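Local coordinates for phosphoethanolamine N-methyltransferase 1 (Haemonchus contortus, PDB 4KRG), which probably catalyses the S-adenosylmethionine-dependent N-methylation of phosphoethanolamine, a step in nematode phosphocholine biosynthesis, at residues K59-F71 with L115-W129. Numbering follows the deposited sequence.
Sequences KDVVDIGAGIGRF and LQMDEKSVDLVFTNW. With SAH (S-adenosyl-L-homocysteine), chain D; OPE (phosphoric acid mono-(2-amino-ethyl) ester), chain C.
With chi1 at 180°, the Phe126 ring swings away from its own amide nitrogen, and chi1 of -69° turns the Phe71 ring to meet it. The rings cross obliquely, planes 55° apart, with Phe126 CZ over one face of Phe71. At the edge of the Phe126 ring, Asp63 OD1 lies 3.4 Å from CD2, while Thr72 takes Asp63 OD2. Strands 60-64 and 122-126 pair in parallel, and Asp63 and Phe126 project from the same face of the sheet. Val62 N donates to Leu124 O, Phe126 N to Val62 O and Ile64 N to Phe126 O. On the other face of the sheet, Val62 CG1 lies beside Val125 CG2, and Val62 CG2 meets CE of selenomethionine Met117 tip to tip at 3.9 Å.

Where the chain turns at Asp123, Asp60 O accepts from the N atoms of both Asp123 and Leu124. Asp123 OD2 receives Asp60 N at 3.1 Å through its anti lone pair, and Arg151 forms a salt bridge with the same oxygen.

Past the strand ends lies the glycine-rich loop of a Rossmann-like methyltransferase. Here Gly65 O and Asn128 O both accept from the amino N of SAH, at 2.9 and 2.8 Å. Arg70 NE reaches SAH OXT at 2.6 Å, while Arg70 NH2 and Asn128 ND2 share SAH O. Trp129 sets one ring face over the OPE amine, its CD2 3.5 Å from OPE N. The amino acid end of SAH is thus gripped at both charges by the two segments. With Asn128 ND2 over its other face, Trp129 probably helps place that amine beside the SAH sulfur.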
loop_
_atom_site.group_PDB
_atom_site.type_symbol
_atom_site.label_atom_id
_atom_site.label_comp_id
_atom_site.label_asym_id
_atom_site.label_seq_id
_atom_site.Cartn_x
_atom_site.Cartn_y
_atom_site.Cartn_z
ATOM N N LYS A 59 -22.469 -9.060 8.674
ATOM C CA LYS A 59 -21.287 -9.834 8.336
ATOM C C LYS A 59 -20.580 -10.402 9.563
ATOM O O LYS A 59 -20.659 -9.837 10.652
ATOM C CB LYS A 59 -20.340 -8.995 7.463
ATOM C CG LYS A 59 -20.941 -8.702 6.086
ATOM C CD LYS A 59 -20.137 -7.705 5.266
ATOM C CE LYS A 59 -20.857 -7.396 3.950
ATOM N NZ LYS A 59 -21.008 -5.935 3.708
ATOM N N ASP A 60 -19.907 -11.534 9.367
ATOM C CA ASP A 60 -19.093 -12.166 10.397
ATOM C C ASP A 60 -17.617 -11.798 10.204
ATOM O O ASP A 60 -17.078 -11.930 9.109
ATOM C CB ASP A 60 -19.269 -13.693 10.358
ATOM C CG ASP A 60 -20.717 -14.126 10.552
ATOM O OD1 ASP A 60 -21.467 -13.392 11.221
ATOM O OD2 ASP A 60 -21.107 -15.195 10.032
ATOM N N VAL A 61 -16.978 -11.352 11.279
ATOM C CA VAL A 61 -15.606 -10.858 11.229
ATOM C C VAL A 61 -14.723 -11.633 12.197
ATOM O O VAL A 61 -15.156 -11.984 13.292
ATOM C CB VAL A 61 -15.546 -9.359 11.614
ATOM C CG1 VAL A 61 -14.136 -8.826 11.493
ATOM C CG2 VAL A 61 -16.491 -8.543 10.755
ATOM N N VAL A 62 -13.487 -11.920 11.799
ATOM C CA VAL A 62 -12.524 -12.460 12.744
ATOM C C VAL A 62 -11.368 -11.481 12.879
ATOM O O VAL A 62 -10.731 -11.121 11.889
ATOM C CB VAL A 62 -12.036 -13.887 12.369
ATOM C CG1 VAL A 62 -11.434 -13.925 10.978
ATOM C CG2 VAL A 62 -11.038 -14.393 13.400
ATOM N N ASP A 63 -11.137 -11.016 14.106
ATOM C CA ASP A 63 -10.073 -10.053 14.393
ATOM C C ASP A 63 -8.950 -10.811 15.075
ATOM O O ASP A 63 -9.051 -11.147 16.253
ATOM C CB ASP A 63 -10.603 -8.919 15.280
ATOM C CG ASP A 63 -9.524 -7.915 15.685
ATOM O OD1 ASP A 63 -8.375 -7.984 15.187
ATOM O OD2 ASP A 63 -9.840 -7.028 16.511
ATOM N N ILE A 64 -7.887 -11.090 14.323
ATOM C CA ILE A 64 -6.809 -11.960 14.792
ATOM C C ILE A 64 -5.603 -11.152 15.270
ATOM O O ILE A 64 -5.060 -10.342 14.527
ATOM C CB ILE A 64 -6.375 -12.920 13.678
ATOM C CG1 ILE A 64 -7.590 -13.680 13.152
ATOM C CG2 ILE A 64 -5.315 -13.886 14.175
ATOM C CD1 ILE A 64 -7.277 -14.596 11.999
ATOM N N GLY A 65 -5.179 -11.388 16.511
ATOM C CA GLY A 65 -4.140 -10.575 17.125
ATOM C C GLY A 65 -4.753 -9.290 17.644
ATOM O O GLY A 65 -4.133 -8.231 17.626
ATOM N N ALA A 66 -5.992 -9.401 18.113
ATOM C CA ALA A 66 -6.800 -8.250 18.514
ATOM C C ALA A 66 -6.294 -7.547 19.766
ATOM O O ALA A 66 -6.681 -6.409 20.032
ATOM C CB ALA A 66 -8.237 -8.683 18.731
ATOM N N GLY A 67 -5.457 -8.230 20.546
ATOM C CA GLY A 67 -4.971 -7.686 21.805
ATOM C C GLY A 67 -6.111 -7.231 22.705
ATOM O O GLY A 67 -7.121 -7.922 22.833
ATOM N N ILE A 68 -5.968 -6.050 23.301
ATOM C CA ILE A 68 -6.977 -5.517 24.211
ATOM C C ILE A 68 -8.253 -5.103 23.480
ATOM O O ILE A 68 -9.213 -4.634 24.101
ATOM C CB ILE A 68 -6.442 -4.332 25.030
ATOM C CG1 ILE A 68 -6.104 -3.152 24.111
ATOM C CG2 ILE A 68 -5.241 -4.764 25.866
ATOM C CD1 ILE A 68 -5.678 -1.894 24.862
ATOM N N GLY A 69 -8.236 -5.247 22.159
ATOM C CA GLY A 69 -9.439 -5.190 21.353
ATOM C C GLY A 69 -9.917 -3.830 20.904
ATOM O O GLY A 69 -11.117 -3.645 20.691
ATOM N N ARG A 70 -9.007 -2.875 20.736
ATOM C CA ARG A 70 -9.443 -1.530 20.356
ATOM C C ARG A 70 -10.186 -1.482 19.012
ATOM O O ARG A 70 -11.038 -0.632 18.807
ATOM C CB ARG A 70 -8.293 -0.522 20.417
ATOM C CG ARG A 70 -7.116 -0.868 19.561
ATOM C CD ARG A 70 -5.916 0.028 19.839
ATOM N NE ARG A 70 -4.935 -0.163 18.783
ATOM C CZ ARG A 70 -4.786 0.623 17.722
ATOM N NH1 ARG A 70 -5.530 1.706 17.557
ATOM N NH2 ARG A 70 -3.875 0.319 16.825
ATOM N N PHE A 71 -9.879 -2.403 18.109
ATOM C CA PHE A 71 -10.651 -2.521 16.876
ATOM C C PHE A 71 -11.911 -3.358 17.085
ATOM O O PHE A 71 -12.978 -3.022 16.567
ATOM C CB PHE A 71 -9.802 -3.124 15.757
ATOM C CG PHE A 71 -8.714 -2.220 15.271
ATOM C CD1 PHE A 71 -9.015 -1.109 14.501
ATOM C CD2 PHE A 71 -7.389 -2.480 15.577
ATOM C CE1 PHE A 71 -8.009 -0.264 14.041
ATOM C CE2 PHE A 71 -6.380 -1.639 15.119
ATOM C CZ PHE A 71 -6.696 -0.531 14.353
ATOM N N LEU A 115 -4.755 -21.366 14.582
ATOM C CA LEU A 115 -6.181 -21.082 14.467
ATOM C C LEU A 115 -6.781 -21.922 13.346
ATOM O O LEU A 115 -6.155 -22.120 12.306
ATOM C CB LEU A 115 -6.419 -19.591 14.213
ATOM C CG LEU A 115 -7.879 -19.132 14.160
ATOM C CD1 LEU A 115 -8.603 -19.575 15.409
ATOM C CD2 LEU A 115 -7.979 -17.619 13.989
ATOM N N GLN A 116 -7.974 -22.453 13.580
ATOM C CA GLN A 116 -8.692 -23.205 12.561
ATOM C C GLN A 116 -10.175 -22.885 12.634
ATOM O O GLN A 116 -10.749 -22.813 13.715
ATOM C CB GLN A 116 -8.470 -24.711 12.729
ATOM C CG GLN A 116 -7.053 -25.166 12.426
ATOM C CD GLN A 116 -6.941 -26.664 12.232
ATOM O OE1 GLN A 116 -7.615 -27.246 11.379
ATOM N NE2 GLN A 116 -6.082 -27.296 13.019
HETATM N N MSE A 117 -10.783 -22.678 11.473
HETATM C CA MSE A 117 -12.211 -22.409 11.377
HETATM C C MSE A 117 -12.733 -23.032 10.103
HETATM O O MSE A 117 -11.953 -23.366 9.207
HETATM C CB MSE A 117 -12.481 -20.907 11.351
HETATM C CG MSE A 117 -12.587 -20.263 12.709
HETATM SE SE MSE A 117 -12.864 -18.360 12.504
HETATM C CE MSE A 117 -11.128 -17.937 11.736
ATOM N N ASP A 118 -14.049 -23.179 10.012
ATOM C CA ASP A 118 -14.645 -23.796 8.836
ATOM C C ASP A 118 -14.371 -23.000 7.557
ATOM O O ASP A 118 -14.059 -21.813 7.607
ATOM C CB ASP A 118 -16.151 -23.975 9.029
ATOM C CG ASP A 118 -16.491 -25.003 10.091
ATOM O OD1 ASP A 118 -15.659 -25.890 10.380
ATOM O OD2 ASP A 118 -17.611 -24.926 10.631
ATOM N N GLU A 119 -14.475 -23.672 6.416
ATOM C CA GLU A 119 -14.397 -22.994 5.135
ATOM C C GLU A 119 -15.572 -22.040 5.020
ATOM O O GLU A 119 -16.652 -22.321 5.553
ATOM C CB GLU A 119 -14.479 -24.000 3.995
ATOM C CG GLU A 119 -13.452 -25.095 4.059
ATOM C CD GLU A 119 -13.674 -26.149 3.000
ATOM O OE1 GLU A 119 -14.829 -26.307 2.541
ATOM O OE2 GLU A 119 -12.684 -26.802 2.606
ATOM N N LYS A 120 -15.360 -20.935 4.310
ATOM C CA LYS A 120 -16.411 -19.963 4.029
ATOM C C LYS A 120 -17.192 -19.639 5.291
ATOM O O LYS A 120 -18.413 -19.693 5.297
ATOM C CB LYS A 120 -17.343 -20.491 2.936
ATOM C CG LYS A 120 -16.612 -20.895 1.653
ATOM C CD LYS A 120 -17.474 -21.810 0.795
ATOM C CE LYS A 120 -16.672 -22.963 0.195
ATOM N NZ LYS A 120 -17.545 -23.953 -0.509
ATOM N N SER A 121 -16.476 -19.312 6.358
ATOM C CA SER A 121 -17.104 -19.079 7.646
ATOM C C SER A 121 -17.089 -17.616 8.072
ATOM O O SER A 121 -17.781 -17.245 9.011
ATOM C CB SER A 121 -16.446 -19.938 8.718
ATOM O OG SER A 121 -15.064 -19.679 8.784
ATOM N N VAL A 122 -16.288 -16.790 7.403
ATOM C CA VAL A 122 -16.276 -15.349 7.692
ATOM C C VAL A 122 -16.340 -14.497 6.428
ATOM O O VAL A 122 -16.107 -14.985 5.321
ATOM C CB VAL A 122 -15.047 -14.903 8.537
ATOM C CG1 VAL A 122 -15.082 -15.524 9.922
ATOM C CG2 VAL A 122 -13.751 -15.243 7.829
ATOM N N ASP A 123 -16.662 -13.223 6.611
ATOM C CA ASP A 123 -16.732 -12.277 5.510
ATOM C C ASP A 123 -15.549 -11.329 5.524
ATOM O O ASP A 123 -15.151 -10.812 4.485
ATOM C CB ASP A 123 -18.023 -11.470 5.593
ATOM C CG ASP A 123 -19.249 -12.339 5.474
ATOM O OD1 ASP A 123 -19.448 -12.911 4.387
ATOM O OD2 ASP A 123 -20.006 -12.467 6.462
ATOM N N LEU A 124 -15.004 -11.094 6.710
ATOM C CA LEU A 124 -13.830 -10.241 6.863
ATOM C C LEU A 124 -12.819 -10.894 7.791
ATOM O O LEU A 124 -13.160 -11.303 8.898
ATOM C CB LEU A 124 -14.224 -8.873 7.424
ATOM C CG LEU A 124 -13.080 -7.898 7.752
ATOM C CD1 LEU A 124 -12.335 -7.479 6.498
ATOM C CD2 LEU A 124 -13.604 -6.671 8.484
ATOM N N VAL A 125 -11.583 -11.015 7.325
ATOM C CA VAL A 125 -10.475 -11.379 8.189
ATOM C C VAL A 125 -9.732 -10.083 8.475
ATOM O O VAL A 125 -9.150 -9.482 7.574
ATOM C CB VAL A 125 -9.540 -12.420 7.520
ATOM C CG1 VAL A 125 -8.261 -12.624 8.336
ATOM C CG2 VAL A 125 -10.263 -13.746 7.352
ATOM N N PHE A 126 -9.789 -9.630 9.721
ATOM C CA PHE A 126 -9.193 -8.355 10.074
ATOM C C PHE A 126 -7.932 -8.549 10.887
ATOM O O PHE A 126 -7.941 -9.229 11.916
ATOM C CB PHE A 126 -10.168 -7.494 10.874
ATOM C CG PHE A 126 -9.597 -6.162 11.273
ATOM C CD1 PHE A 126 -9.694 -5.068 10.422
ATOM C CD2 PHE A 126 -8.945 -6.003 12.490
ATOM C CE1 PHE A 126 -9.160 -3.838 10.781
ATOM C CE2 PHE A 126 -8.403 -4.772 12.852
ATOM C CZ PHE A 126 -8.510 -3.696 11.996
ATOM N N THR A 127 -6.845 -7.941 10.434
ATOM C CA THR A 127 -5.624 -7.909 11.212
ATOM C C THR A 127 -5.022 -6.513 11.143
ATOM O O THR A 127 -5.324 -5.735 10.238
ATOM C CB THR A 127 -4.589 -8.930 10.709
ATOM O OG1 THR A 127 -4.149 -8.551 9.402
ATOM C CG2 THR A 127 -5.173 -10.341 10.673
ATOM N N ASN A 128 -4.171 -6.206 12.108
ATOM C CA ASN A 128 -3.471 -4.930 12.158
ATOM C C ASN A 128 -2.210 -5.150 12.987
ATOM O O ASN A 128 -2.304 -5.392 14.190
ATOM C CB ASN A 128 -4.373 -3.844 12.771
ATOM C CG ASN A 128 -3.740 -2.456 12.732
ATOM O OD1 ASN A 128 -3.814 -1.752 11.722
ATOM N ND2 ASN A 128 -3.120 -2.057 13.834
ATOM N N TRP A 129 -1.049 -5.101 12.328
ATOM C CA TRP A 129 0.246 -5.447 12.938
ATOM C C TRP A 129 0.368 -6.931 13.347
ATOM O O TRP A 129 0.472 -7.234 14.533
ATOM C CB TRP A 129 0.536 -4.582 14.173
ATOM C CG TRP A 129 0.881 -3.141 13.935
ATOM C CD1 TRP A 129 1.701 -2.627 12.966
ATOM C CD2 TRP A 129 0.422 -2.034 14.709
ATOM N NE1 TRP A 129 1.782 -1.255 13.096
ATOM C CE2 TRP A 129 1.004 -0.865 14.157
ATOM C CE3 TRP A 129 -0.421 -1.902 15.816
ATOM C CZ2 TRP A 129 0.766 0.403 14.679
ATOM C CZ3 TRP A 129 -0.658 -0.646 16.331
ATOM C CH2 TRP A 129 -0.066 0.493 15.763
HETATM N N SAH D . -3.887 -5.564 16.484
HETATM C CA SAH D . -3.948 -4.839 17.764
HETATM C CB SAH D . -2.655 -5.171 18.584
HETATM C CG SAH D . -1.355 -4.883 17.836
HETATM S SD SAH D . 0.158 -5.468 18.653
HETATM C C SAH D . -4.092 -3.387 17.546
HETATM O O SAH D . -3.561 -2.861 16.580
HETATM O OXT SAH D . -4.461 -2.696 18.471
HETATM C "C5'" SAH D . 0.230 -7.245 18.310
HETATM C "C4'" SAH D . -0.789 -8.101 18.832
HETATM O "O4'" SAH D . -0.804 -9.347 18.084
HETATM C "C3'" SAH D . -0.524 -8.462 20.239
HETATM O "O3'" SAH D . -1.744 -8.514 20.943
HETATM C "C2'" SAH D . 0.053 -9.797 20.165
HETATM O "O2'" SAH D . -0.190 -10.516 21.342
HETATM C "C1'" SAH D . -0.650 -10.386 19.001
HETATM N N9 SAH D . 0.081 -11.539 18.369
HETATM C C8 SAH D . 1.303 -11.530 17.820
HETATM N N7 SAH D . 1.493 -12.722 17.252
HETATM C C5 SAH D . 0.410 -13.483 17.430
HETATM C C6 SAH D . 0.068 -14.793 17.057
HETATM N N6 SAH D . 0.940 -15.591 16.354
HETATM N N1 SAH D . -1.147 -15.253 17.406
HETATM C C2 SAH D . -2.012 -14.507 18.083
HETATM N N3 SAH D . -1.711 -13.251 18.454
HETATM C C4 SAH D . -0.517 -12.717 18.140
HETATM C CA OPE C . 4.141 -1.422 16.411
HETATM C CB OPE C . 3.105 -2.002 17.316
HETATM O O1 OPE C . 6.771 -0.263 16.338
HETATM O O2 OPE C . 6.403 -1.344 14.170
HETATM O O3 OPE C . 7.721 -2.544 15.912
HETATM O O4 OPE C . 5.252 -2.213 16.195
HETATM N N OPE C . 2.650 -3.337 17.025
HETATM P P OPE C . 6.576 -1.592 15.646
HETATM O O HOH W 1 -3.945 -7.775 14.258
HETATM O O HOH W 2 -2.074 -7.939 15.684
#